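D-galactonate dehydratase family member RspA (Pantoea ananatis, PDB 3T6C) catalyses, with low activity in vitro, the magnesium-dependent dehydration of D-gluconate to 2-dehydro-3-deoxy-D-gluconate. Local coordinates at residues L229-R234 and E264-F269; L244-E249 and L271-A276; M259-E264 and R287-T292. All blocks are in the same frame, centred on the assembly; numbering follows the deposited sequence. Where two conformers were deposited one is given.

Contact 1 of 3, residues L229-R234 and E264-F269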
loop_
_atom_site.group_PDB
_atom_site.type_symbol
_atom_site.label_atom_id
_atom_site.label_comp_id
_atom_site.label_asym_id
_atom_site.label_seq_id
_atom_site.Cartn_x
_atom_site.Cartn_y
_atom_site.Cartn_z
ATOM N N LEU A 229 16.873 -11.401 -33.030
ATOM C CA LEU A 229 18.045 -10.573 -33.359
ATOM C C LEU A 229 19.122 -10.715 -32.295
ATOM O O LEU A 229 20.300 -10.927 -32.602
ATOM C CB LEU A 229 17.637 -9.090 -33.533
ATOM C CG LEU A 229 18.809 -8.117 -33.716
ATOM C CD1 LEU A 229 19.604 -8.317 -35.048
ATOM C CD2 LEU A 229 18.233 -6.726 -33.610
ATOM N N PHE A 230 18.746 -10.585 -31.024
ATOM C CA PHE A 230 19.728 -10.654 -29.957
ATOM C C PHE A 230 20.305 -12.025 -29.716
ATOM O O PHE A 230 21.489 -12.136 -29.373
ATOM C CB PHE A 230 19.281 -9.910 -28.683
ATOM C CG PHE A 230 19.319 -8.424 -28.876
ATOM C CD1 PHE A 230 20.495 -7.745 -28.666
ATOM C CD2 PHE A 230 18.217 -7.735 -29.375
ATOM C CE1 PHE A 230 20.597 -6.404 -28.950
ATOM C CE2 PHE A 230 18.296 -6.371 -29.640
ATOM C CZ PHE A 230 19.497 -5.702 -29.413
ATOM N N ASP A 231 19.511 -13.062 -29.984
ATOM C CA ASP A 231 20.090 -14.426 -29.961
ATOM C C ASP A 231 21.207 -14.546 -31.002
ATOM O O ASP A 231 22.302 -15.085 -30.708
ATOM C CB ASP A 231 18.972 -15.417 -30.246
ATOM C CG ASP A 231 19.393 -16.863 -30.048
ATOM O OD1 ASP A 231 19.680 -17.270 -28.916
ATOM O OD2 ASP A 231 19.434 -17.593 -31.036
ATOM N N HIS A 232 20.968 -14.021 -32.205
ATOM C CA HIS A 232 21.952 -14.131 -33.281
ATOM C C HIS A 232 23.169 -13.324 -32.900
ATOM O O HIS A 232 24.306 -13.795 -33.070
ATOM C CB HIS A 232 21.363 -13.577 -34.583
ATOM C CG HIS A 232 22.376 -13.471 -35.676
ATOM N ND1 HIS A 232 22.756 -14.565 -36.419
ATOM C CD2 HIS A 232 23.096 -12.418 -36.148
ATOM C CE1 HIS A 232 23.654 -14.196 -37.321
ATOM N NE2 HIS A 232 23.888 -12.906 -37.168
ATOM N N LEU A 233 22.969 -12.114 -32.388
ATOM C CA LEU A 233 24.112 -11.257 -32.052
ATOM C C LEU A 233 24.954 -11.859 -30.945
ATOM O O LEU A 233 26.153 -11.809 -31.013
ATOM C CB LEU A 233 23.649 -9.846 -31.668
ATOM C CG LEU A 233 23.011 -9.050 -32.818
ATOM C CD1 LEU A 233 22.438 -7.763 -32.225
ATOM C CD2 LEU A 233 24.015 -8.736 -33.961
ATOM N N ARG A 234 24.328 -12.450 -29.926
ATOM C CA ARG A 234 25.110 -13.086 -28.871
ATOM C C ARG A 234 25.852 -14.309 -29.399
ATOM O O ARG A 234 26.990 -14.561 -29.008
ATOM C CB ARG A 234 24.228 -13.449 -27.680
ATOM C CG ARG A 234 23.774 -12.218 -26.897
ATOM C CD ARG A 234 25.033 -11.486 -26.338
ATOM N NE ARG A 234 24.687 -10.444 -25.369
ATOM C CZ ARG A 234 25.434 -9.397 -25.048
ATOM N NH1 ARG A 234 26.650 -9.208 -25.580
ATOM N NH2 ARG A 234 24.986 -8.557 -24.135
ATOM N N GLU A 264 15.965 -11.259 -21.452
ATOM C CA GLU A 264 16.805 -11.550 -20.277
ATOM C C GLU A 264 17.994 -12.484 -20.588
ATOM O O GLU A 264 19.085 -12.193 -20.139
ATOM C CB GLU A 264 15.915 -12.138 -19.155
ATOM C CG GLU A 264 15.166 -11.037 -18.455
ATOM C CD GLU A 264 14.181 -11.502 -17.416
ATOM O OE1 GLU A 264 14.260 -12.678 -16.948
ATOM O OE2 GLU A 264 13.323 -10.682 -17.024
ATOM N N PRO A 265 17.812 -13.557 -21.397
ATOM C CA PRO A 265 18.981 -14.435 -21.627
ATOM C C PRO A 265 20.119 -13.723 -22.379
ATOM O O PRO A 265 21.217 -14.286 -22.419
ATOM C CB PRO A 265 18.440 -15.519 -22.565
ATOM C CG PRO A 265 16.931 -15.470 -22.416
ATOM C CD PRO A 265 16.573 -14.073 -22.000
ATOM N N TYR A 266 19.849 -12.603 -23.032
ATOM C CA TYR A 266 20.865 -11.930 -23.850
ATOM C C TYR A 266 21.540 -10.789 -23.091
ATOM O O TYR A 266 22.503 -10.225 -23.579
ATOM C CB TYR A 266 20.238 -11.440 -25.183
ATOM C CG TYR A 266 19.447 -12.583 -25.782
ATOM C CD1 TYR A 266 20.084 -13.794 -26.125
ATOM C CD2 TYR A 266 18.082 -12.488 -25.915
ATOM C CE1 TYR A 266 19.329 -14.873 -26.640
ATOM C CE2 TYR A 266 17.345 -13.559 -26.435
ATOM C CZ TYR A 266 17.976 -14.738 -26.762
ATOM O OH TYR A 266 17.206 -15.761 -27.265
ATOM N N GLN A 267 21.089 -10.521 -21.865
ATOM C CA GLN A 267 21.762 -9.600 -20.932
ATOM C C GLN A 267 22.092 -8.259 -21.593
ATOM O O GLN A 267 23.247 -7.832 -21.696
ATOM C CB GLN A 267 22.991 -10.247 -20.298
ATOM C CG GLN A 267 22.586 -11.368 -19.340
ATOM C CD GLN A 267 23.793 -12.122 -18.865
ATOM O OE1 GLN A 267 24.430 -11.727 -17.888
ATOM N NE2 GLN A 267 24.152 -13.176 -19.585
ATOM N N LEU A 268 21.040 -7.546 -21.992
ATOM C CA LEU A 268 21.237 -6.232 -22.580
ATOM C C LEU A 268 21.697 -5.243 -21.518
ATOM O O LEU A 268 21.287 -5.326 -20.341
ATOM C CB LEU A 268 19.932 -5.710 -23.199
ATOM C CG LEU A 268 19.742 -6.171 -24.664
ATOM C CD1 LEU A 268 19.663 -7.685 -24.812
ATOM C CD2 LEU A 268 18.481 -5.538 -25.187
ATOM N N PHE A 269 22.504 -4.269 -21.943
ATOM C CA PHE A 269 22.917 -3.205 -21.046
ATOM C C PHE A 269 21.671 -2.395 -20.643
ATOM O O PHE A 269 21.501 -2.049 -19.458
ATOM C CB PHE A 269 23.997 -2.328 -21.727
ATOM C CG PHE A 269 24.504 -1.221 -20.863
ATOM C CD1 PHE A 269 25.507 -1.466 -19.947
ATOM C CD2 PHE A 269 24.044 0.085 -21.042
ATOM C CE1 PHE A 269 26.022 -0.444 -19.132
ATOM C CE2 PHE A 269 24.555 1.117 -20.200
ATOM C CZ PHE A 269 25.526 0.830 -19.259
HETATM O O HOH W 1 25.053 -6.090 -22.655
#
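R234 and Y266 meet where the helix carrying L229-R234 passes the short 3-10 turn at the start of E264-F269. The arginine chain leaves with CG anti to its own carbonyl carbon (chi1 -71°) and bends again at chi2, which carries the guanidinium outward from the helix, roughly at right angles to its axis, to the turn. There it grips one backbone oxygen side-on with two nitrogens: NE lies 2.8 Å from Y266 O and NH2 lies 3.0 Å from the same Y266 O. The oxygen sits almost exactly in the guanidinium plane, and the NE bond is the straighter of the two (157° at the hydrogen). NH2 reaches on to Q267 O in a weak, bent bond at 3.1 Å, and water 1 bridges this nitrogen and Q267 O, so the edge of the guanidinium ties down two successive carbonyls of the turn. The NH1 side binds the carbonyls of G238 and V241, which fixes the group's rotation.

The Y266 ring lies flat against the helix backbone, D231 N sitting 3.8 Å above the ring centre, while P265 CB covers the opposite face. At the far end of the ring D231 OD1 comes within 3.3 Å of Y266 CE1 and takes a weak hydrogen bond from the phenol OH; carboxylate and ring planes are steeply inclined. On the inner side, F230 CB packs on Y266 CB at 3.9 Å, and L268 crosses the F230 ring at about a right angle, placing CD2 over the ring centre.

The contact thus ties helix 219-237 to the loop leading from helix 253-262 into strand 270-272. F230 also touches C176 of strand 173-176, L268 rests on H245 of strand 242-246, and Q267 packs on K224 of a neighbouring subunit.

Contact 2 of 3, residues L244-E249 and L271-A276; sequences LHDAHE and LEDPVA. With MG (magnesium ion), chain C; GCO (D-gluconic acid), chain D.
With CG trans to the main-chain nitrogen in both (chi1 -170° and 175°) and the glutamate extended, D246 and E272, paired in register and therefore on the same sheet face, stack their carboxylates with the planes 23° apart. D246 OD2 and E272 OE2 approach to 3.0 Å because both bind magnesium, each at 2.0 Å; the metal probably offsets their mutual repulsion. E298, gluconate O1B and O2, and water 2 complete the shell. That water donates to D246 OD1 and D273 OD2, so D273 positions a metal ligand from the second shell. E272 OE2 also accepts from R319.

H248, like Y181 on which its ring stacks, is probably a proton donor/acceptor; it meets the substrate edge-on, NE2 hydrogen-bonding gluconate O4 at 2.9 Å. On the other sheet face, H245 and L271 lie side by side. Backbone bonds from E272 N to H245 O and from A247 N to E272 O join the strands, and E249 N to D273 O (3.0 Å) extends the pairing into the loops. E249 OE1 makes a salt bridge with R105 of a neighbouring subunit.

Parallel strands presenting metal-binding carboxylates at their C-terminal ends are characteristic of the enolase-superfamily barrel.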
loop_
_atom_site.group_PDB
_atom_site.type_symbol
_atom_site.label_atom_id
_atom_site.label_comp_id
_atom_site.label_asym_id
_atom_site.label_seq_id
_atom_site.Cartn_x
_atom_site.Cartn_y
_atom_site.Cartn_z
ATOM N N LEU A 244 22.567 -2.800 -26.576
ATOM C CA LEU A 244 21.419 -1.969 -26.146
ATOM C C LEU A 244 20.340 -2.052 -27.215
ATOM O O LEU A 244 20.630 -2.344 -28.374
ATOM C CB LEU A 244 21.851 -0.488 -26.019
ATOM C CG LEU A 244 22.839 -0.121 -24.912
ATOM C CD1 LEU A 244 24.289 -0.658 -25.135
ATOM C CD2 LEU A 244 22.844 1.356 -24.740
ATOM N N HIS A 245 19.075 -1.834 -26.826
ATOM C CA HIS A 245 17.999 -1.791 -27.821
ATOM C C HIS A 245 16.998 -0.716 -27.413
ATOM O O HIS A 245 16.712 -0.564 -26.218
ATOM C CB HIS A 245 17.274 -3.159 -27.981
ATOM C CG HIS A 245 16.218 -3.126 -29.049
ATOM N ND1 HIS A 245 16.522 -3.011 -30.398
ATOM C CD2 HIS A 245 14.866 -3.082 -28.954
ATOM C CE1 HIS A 245 15.382 -2.944 -31.085
ATOM N NE2 HIS A 245 14.372 -2.976 -30.236
ATOM N N ASP A 246 16.472 0.010 -28.402
ATOM C CA ASP A 246 15.489 1.072 -28.141
ATOM C C ASP A 246 14.129 0.666 -28.713
ATOM O O ASP A 246 13.955 0.591 -29.969
ATOM C CB ASP A 246 16.004 2.361 -28.830
ATOM C CG ASP A 246 15.211 3.621 -28.455
ATOM O OD1 ASP A 246 14.112 3.540 -27.857
ATOM O OD2 ASP A 246 15.722 4.736 -28.761
ATOM N N ALA A 247 13.164 0.387 -27.827
ATOM C CA ALA A 247 11.809 0.020 -28.291
ATOM C C ALA A 247 11.044 1.250 -28.764
ATOM O O ALA A 247 10.081 1.106 -29.490
ATOM C CB ALA A 247 11.072 -0.639 -27.168
ATOM N N HIS A 248 11.470 2.443 -28.325
ATOM C CA HIS A 248 10.952 3.727 -28.867
ATOM C C HIS A 248 9.435 3.812 -28.866
ATOM O O HIS A 248 8.810 4.225 -29.848
ATOM C CB HIS A 248 11.504 3.966 -30.275
ATOM C CG HIS A 248 11.698 5.419 -30.629
ATOM N ND1 HIS A 248 10.651 6.256 -30.959
ATOM C CD2 HIS A 248 12.826 6.158 -30.755
ATOM C CE1 HIS A 248 11.123 7.457 -31.266
ATOM N NE2 HIS A 248 12.443 7.427 -31.147
ATOM N N GLU A 249 8.854 3.363 -27.743
ATOM C CA GLU A 249 7.386 3.396 -27.464
ATOM C C GLU A 249 6.517 2.759 -28.579
ATOM O O GLU A 249 5.340 3.097 -28.677
ATOM C CB GLU A 249 6.874 4.835 -27.123
ATOM C CG GLU A 249 7.052 5.917 -28.252
ATOM C CD GLU A 249 6.524 7.336 -27.899
ATOM O OE1 GLU A 249 6.049 7.539 -26.759
ATOM O OE2 GLU A 249 6.554 8.216 -28.811
ATOM N N LEU A 271 17.243 -1.903 -22.148
ATOM C CA LEU A 271 16.113 -1.790 -23.108
ATOM C C LEU A 271 15.510 -0.412 -22.876
ATOM O O LEU A 271 15.101 -0.091 -21.724
ATOM C CB LEU A 271 15.081 -2.881 -22.835
ATOM C CG LEU A 271 13.801 -2.779 -23.662
ATOM C CD1 LEU A 271 14.144 -2.949 -25.186
ATOM C CD2 LEU A 271 12.817 -3.835 -23.174
ATOM N N GLU A 272 15.460 0.385 -23.938
ATOM C CA GLU A 272 15.097 1.803 -23.794
ATOM C C GLU A 272 13.640 2.055 -24.254
ATOM O O GLU A 272 13.127 1.439 -25.230
ATOM C CB GLU A 272 16.076 2.649 -24.615
ATOM C CG GLU A 272 15.800 4.149 -24.687
ATOM C CD GLU A 272 16.709 4.782 -25.708
ATOM O OE1 GLU A 272 17.749 4.146 -26.069
ATOM O OE2 GLU A 272 16.434 5.948 -26.087
ATOM N N ASP A 273 12.962 2.929 -23.538
ATOM C CA ASP A 273 11.608 3.421 -23.839
ATOM C C ASP A 273 10.621 2.299 -24.154
ATOM O O ASP A 273 9.940 2.302 -25.187
ATOM C CB ASP A 273 11.631 4.473 -24.958
ATOM C CG ASP A 273 12.281 5.817 -24.502
ATOM O OD1 ASP A 273 12.776 5.906 -23.360
ATOM O OD2 ASP A 273 12.306 6.804 -25.305
ATOM N N PRO A 274 10.519 1.338 -23.237
ATOM C CA PRO A 274 9.515 0.288 -23.473
ATOM C C PRO A 274 8.077 0.861 -23.428
ATOM O O PRO A 274 7.164 0.204 -23.985
ATOM C CB PRO A 274 9.733 -0.643 -22.259
ATOM C CG PRO A 274 10.270 0.312 -21.144
ATOM C CD PRO A 274 11.280 1.115 -21.990
ATOM N N VAL A 275 7.872 2.030 -22.798
ATOM C CA VAL A 275 6.549 2.667 -22.770
ATOM C C VAL A 275 6.694 4.159 -23.129
ATOM O O VAL A 275 7.758 4.773 -22.955
ATOM C CB VAL A 275 5.783 2.539 -21.425
ATOM C CG1 VAL A 275 5.585 1.050 -21.058
ATOM C CG2 VAL A 275 6.521 3.266 -20.307
ATOM N N ALA A 276 5.591 4.721 -23.604
ATOM C CA ALA A 276 5.442 6.159 -23.803
ATOM C C ALA A 276 5.386 6.843 -22.427
ATOM O O ALA A 276 5.001 6.218 -21.439
ATOM C CB ALA A 276 4.095 6.360 -24.492
HETATM MG MG MG C . 15.660 6.579 -27.878
HETATM C C1 GCO D . 17.572 8.126 -29.456
HETATM C C2 GCO D . 16.266 8.721 -29.828
HETATM C C3 GCO D . 16.276 9.523 -31.116
HETATM C C4 GCO D . 14.992 10.314 -31.265
HETATM C C5 GCO D . 15.283 11.648 -31.906
HETATM C C6 GCO D . 14.052 12.522 -32.074
HETATM O O1A GCO D . 18.672 8.615 -29.849
HETATM O O1B GCO D . 17.575 7.185 -28.596
HETATM O O2 GCO D . 15.259 7.758 -29.659
HETATM O O3 GCO D . 16.452 8.611 -32.136
HETATM O O4 GCO D . 14.109 9.556 -32.071
HETATM O O5 GCO D . 16.208 12.313 -31.128
HETATM O O6 GCO D . 14.308 13.792 -32.639
HETATM O O HOH W 2 13.640 6.121 -27.555
#

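Contact 3 of 3, residues M259-E264 and R287-T292; sequences MAKALE and RQQSST
The last turn of the helix in M259-E264 lies against the chain leaving the weakly bonded helix of R287-T292, with K261 opposite S290 (CA atoms 5.1 Å apart) and E264 opposite T292. T292 uses its hydroxyl here: OG1 donates to A260 O at 2.7 Å, reaching a carbonyl near the helix end from 26° off its plane. Water 3 donates to both T292 OG1 and L263 O.

The E264 carboxylate reaches the other segment on an extended chain and takes two bonds on one oxygen. S290 OG donates at 2.8 Å to the anti lone pair of E264 OE2, whereas S291 N comes in from above the carboxylate plane, 2.9 Å from E264 OE2. S290 OG stands opposite its own backbone N (chi1 -174°) and also accepts from T292 N at 3.1 Å, closing an ST turn. Farther out, K261 bends at chi3 (70°) and crosses Q289, so that K261 NZ donates to Q289 OE1 at 2.8 Å.

The same lysine donates to S291 OG of one neighbouring subunit, while S291 OG here receives K261 NZ of another, so the contact belongs to a subunit interface. Within the chain it joins the C-terminal ends of helices 253-262 and 283-289. L271 of strand 270-272 packs beneath A260, L263 and T292, and L263 also touches I226 and F230 of helix 219-237.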
loop_
_atom_site.group_PDB
_atom_site.type_symbol
_atom_site.label_atom_id
_atom_site.label_comp_id
_atom_site.label_asym_id
_atom_site.label_seq_id
_atom_site.Cartn_x
_atom_site.Cartn_y
_atom_site.Cartn_z
ATOM N N MET A 259 8.619 -8.545 -24.067
ATOM C CA MET A 259 9.895 -8.338 -24.730
ATOM C C MET A 259 11.001 -8.203 -23.673
ATOM O O MET A 259 12.082 -8.814 -23.836
ATOM C CB MET A 259 9.856 -7.065 -25.617
ATOM C CG MET A 259 11.295 -6.701 -26.175
ATOM S SD MET A 259 11.308 -5.143 -27.137
ATOM C CE MET A 259 10.575 -5.947 -28.494
ATOM N N ALA A 260 10.798 -7.383 -22.624
ATOM C CA ALA A 260 11.838 -7.264 -21.582
ATOM C C ALA A 260 12.202 -8.675 -21.016
ATOM O O ALA A 260 13.397 -9.031 -20.841
ATOM C CB ALA A 260 11.334 -6.333 -20.457
ATOM N N LYS A 261 11.196 -9.486 -20.738
ATOM C CA LYS A 261 11.469 -10.829 -20.207
ATOM C C LYS A 261 12.192 -11.708 -21.215
ATOM O O LYS A 261 13.107 -12.490 -20.860
ATOM C CB LYS A 261 10.135 -11.470 -19.788
ATOM C CG LYS A 261 9.523 -10.726 -18.599
ATOM C CD LYS A 261 8.066 -11.113 -18.351
ATOM C CE LYS A 261 7.923 -12.520 -17.816
ATOM N NZ LYS A 261 6.463 -12.906 -17.608
ATOM N N ALA A 262 11.743 -11.653 -22.473
ATOM C CA ALA A 262 12.341 -12.467 -23.546
ATOM C C ALA A 262 13.758 -12.116 -23.842
ATOM O O ALA A 262 14.506 -12.949 -24.364
ATOM C CB ALA A 262 11.499 -12.345 -24.827
ATOM N N LEU A 263 14.141 -10.895 -23.492
ATOM C CA LEU A 263 15.540 -10.464 -23.715
ATOM C C LEU A 263 16.491 -10.821 -22.576
ATOM O O LEU A 263 17.689 -10.641 -22.717
ATOM C CB LEU A 263 15.532 -8.941 -23.931
ATOM C CG LEU A 263 14.965 -8.537 -25.304
ATOM C CD1 LEU A 263 14.782 -7.030 -25.394
ATOM C CD2 LEU A 263 15.909 -8.988 -26.441
ATOM N N GLU A 264 15.965 -11.259 -21.452
ATOM C CA GLU A 264 16.805 -11.550 -20.277
ATOM C C GLU A 264 17.994 -12.484 -20.588
ATOM O O GLU A 264 19.085 -12.193 -20.139
ATOM C CB GLU A 264 15.915 -12.138 -19.155
ATOM C CG GLU A 264 15.166 -11.037 -18.455
ATOM C CD GLU A 264 14.181 -11.502 -17.416
ATOM O OE1 GLU A 264 14.260 -12.678 -16.948
ATOM O OE2 GLU A 264 13.323 -10.682 -17.024
ATOM N N ARG A 287 8.315 -4.076 -13.733
ATOM C CA ARG A 287 9.417 -4.277 -12.777
ATOM C C ARG A 287 9.115 -5.346 -11.736
ATOM O O ARG A 287 9.999 -5.723 -10.992
ATOM C CB ARG A 287 9.769 -2.931 -12.136
ATOM C CG ARG A 287 10.228 -1.919 -13.178
ATOM C CD ARG A 287 11.633 -2.223 -13.699
ATOM N NE ARG A 287 12.642 -1.672 -12.808
ATOM C CZ ARG A 287 13.935 -1.605 -13.107
ATOM N NH1 ARG A 287 14.404 -2.188 -14.201
ATOM N NH2 ARG A 287 14.762 -0.899 -12.317
ATOM N N GLN A 288 7.893 -5.854 -11.683
ATOM C CA GLN A 288 7.626 -7.018 -10.820
ATOM C C GLN A 288 7.965 -8.312 -11.516
ATOM O O GLN A 288 7.939 -9.377 -10.884
ATOM C CB GLN A 288 6.160 -7.028 -10.370
ATOM C CG GLN A 288 5.830 -5.799 -9.548
ATOM C CD GLN A 288 4.385 -5.768 -9.083
ATOM O OE1 GLN A 288 3.592 -4.891 -9.480
ATOM N NE2 GLN A 288 4.026 -6.726 -8.259
ATOM N N GLN A 289 8.242 -8.233 -12.824
ATOM C CA GLN A 289 8.464 -9.415 -13.698
ATOM C C GLN A 289 9.861 -9.553 -14.258
ATOM O O GLN A 289 10.330 -10.692 -14.435
ATOM C CB GLN A 289 7.398 -9.558 -14.781
ATOM C CG GLN A 289 6.012 -9.709 -14.172
ATOM C CD GLN A 289 4.990 -10.132 -15.213
ATOM O OE1 GLN A 289 5.320 -10.825 -16.199
ATOM N NE2 GLN A 289 3.733 -9.740 -14.991
ATOM N N SER A 290 10.417 -8.468 -14.793
ATOM C CA SER A 290 11.656 -8.539 -15.604
ATOM C C SER A 290 12.878 -7.971 -14.903
ATOM O O SER A 290 12.784 -6.982 -14.163
ATOM C CB SER A 290 11.479 -7.772 -16.906
ATOM O OG SER A 290 12.649 -8.000 -17.701
ATOM N N SER A 291 14.028 -8.621 -15.123
ATOM C CA SER A 291 15.342 -8.131 -14.679
ATOM C C SER A 291 16.185 -7.495 -15.810
ATOM O O SER A 291 17.372 -7.229 -15.600
ATOM C CB SER A 291 16.065 -9.243 -13.927
ATOM O OG SER A 291 16.078 -10.402 -14.750
ATOM N N THR A 292 15.625 -7.318 -17.016
ATOM C CA THR A 292 16.361 -6.582 -18.055
ATOM C C THR A 292 16.445 -5.106 -17.638
ATOM O O THR A 292 15.441 -4.511 -17.260
ATOM C CB THR A 292 15.596 -6.699 -19.373
ATOM O OG1 THR A 292 15.725 -8.066 -19.867
ATOM C CG2 THR A 292 16.064 -5.662 -20.426
HETATM O O HOH W 3 18.418 -8.405 -21.075
HETATM O O HOH W 4 11.669 -12.959 -15.774
#

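All three contacts lie in the barrel domain. Contact 2 is entirely buried between strands 242-246 and 270-272 and gathers carboxylates round magnesium and substrate; contacts 1 and 3 lie farther out. Contact 1 is partly exposed and relies on an arginine holding backbone carbonyls, whereas contact 3 is mostly buried and uses hydroxyls, a carboxylate and a lysine. Both outer contacts reach a neighbouring subunit, contact 3 by hydrogen bonds as well as packing. E264 is in both ranges but touches its partner segment only in contact 3. Helix 253-262, the crossover between the strands of contact 2, supplies one side of contact 3, and the loop after it one side of contact 1. F230, L263 and L271 pack between them.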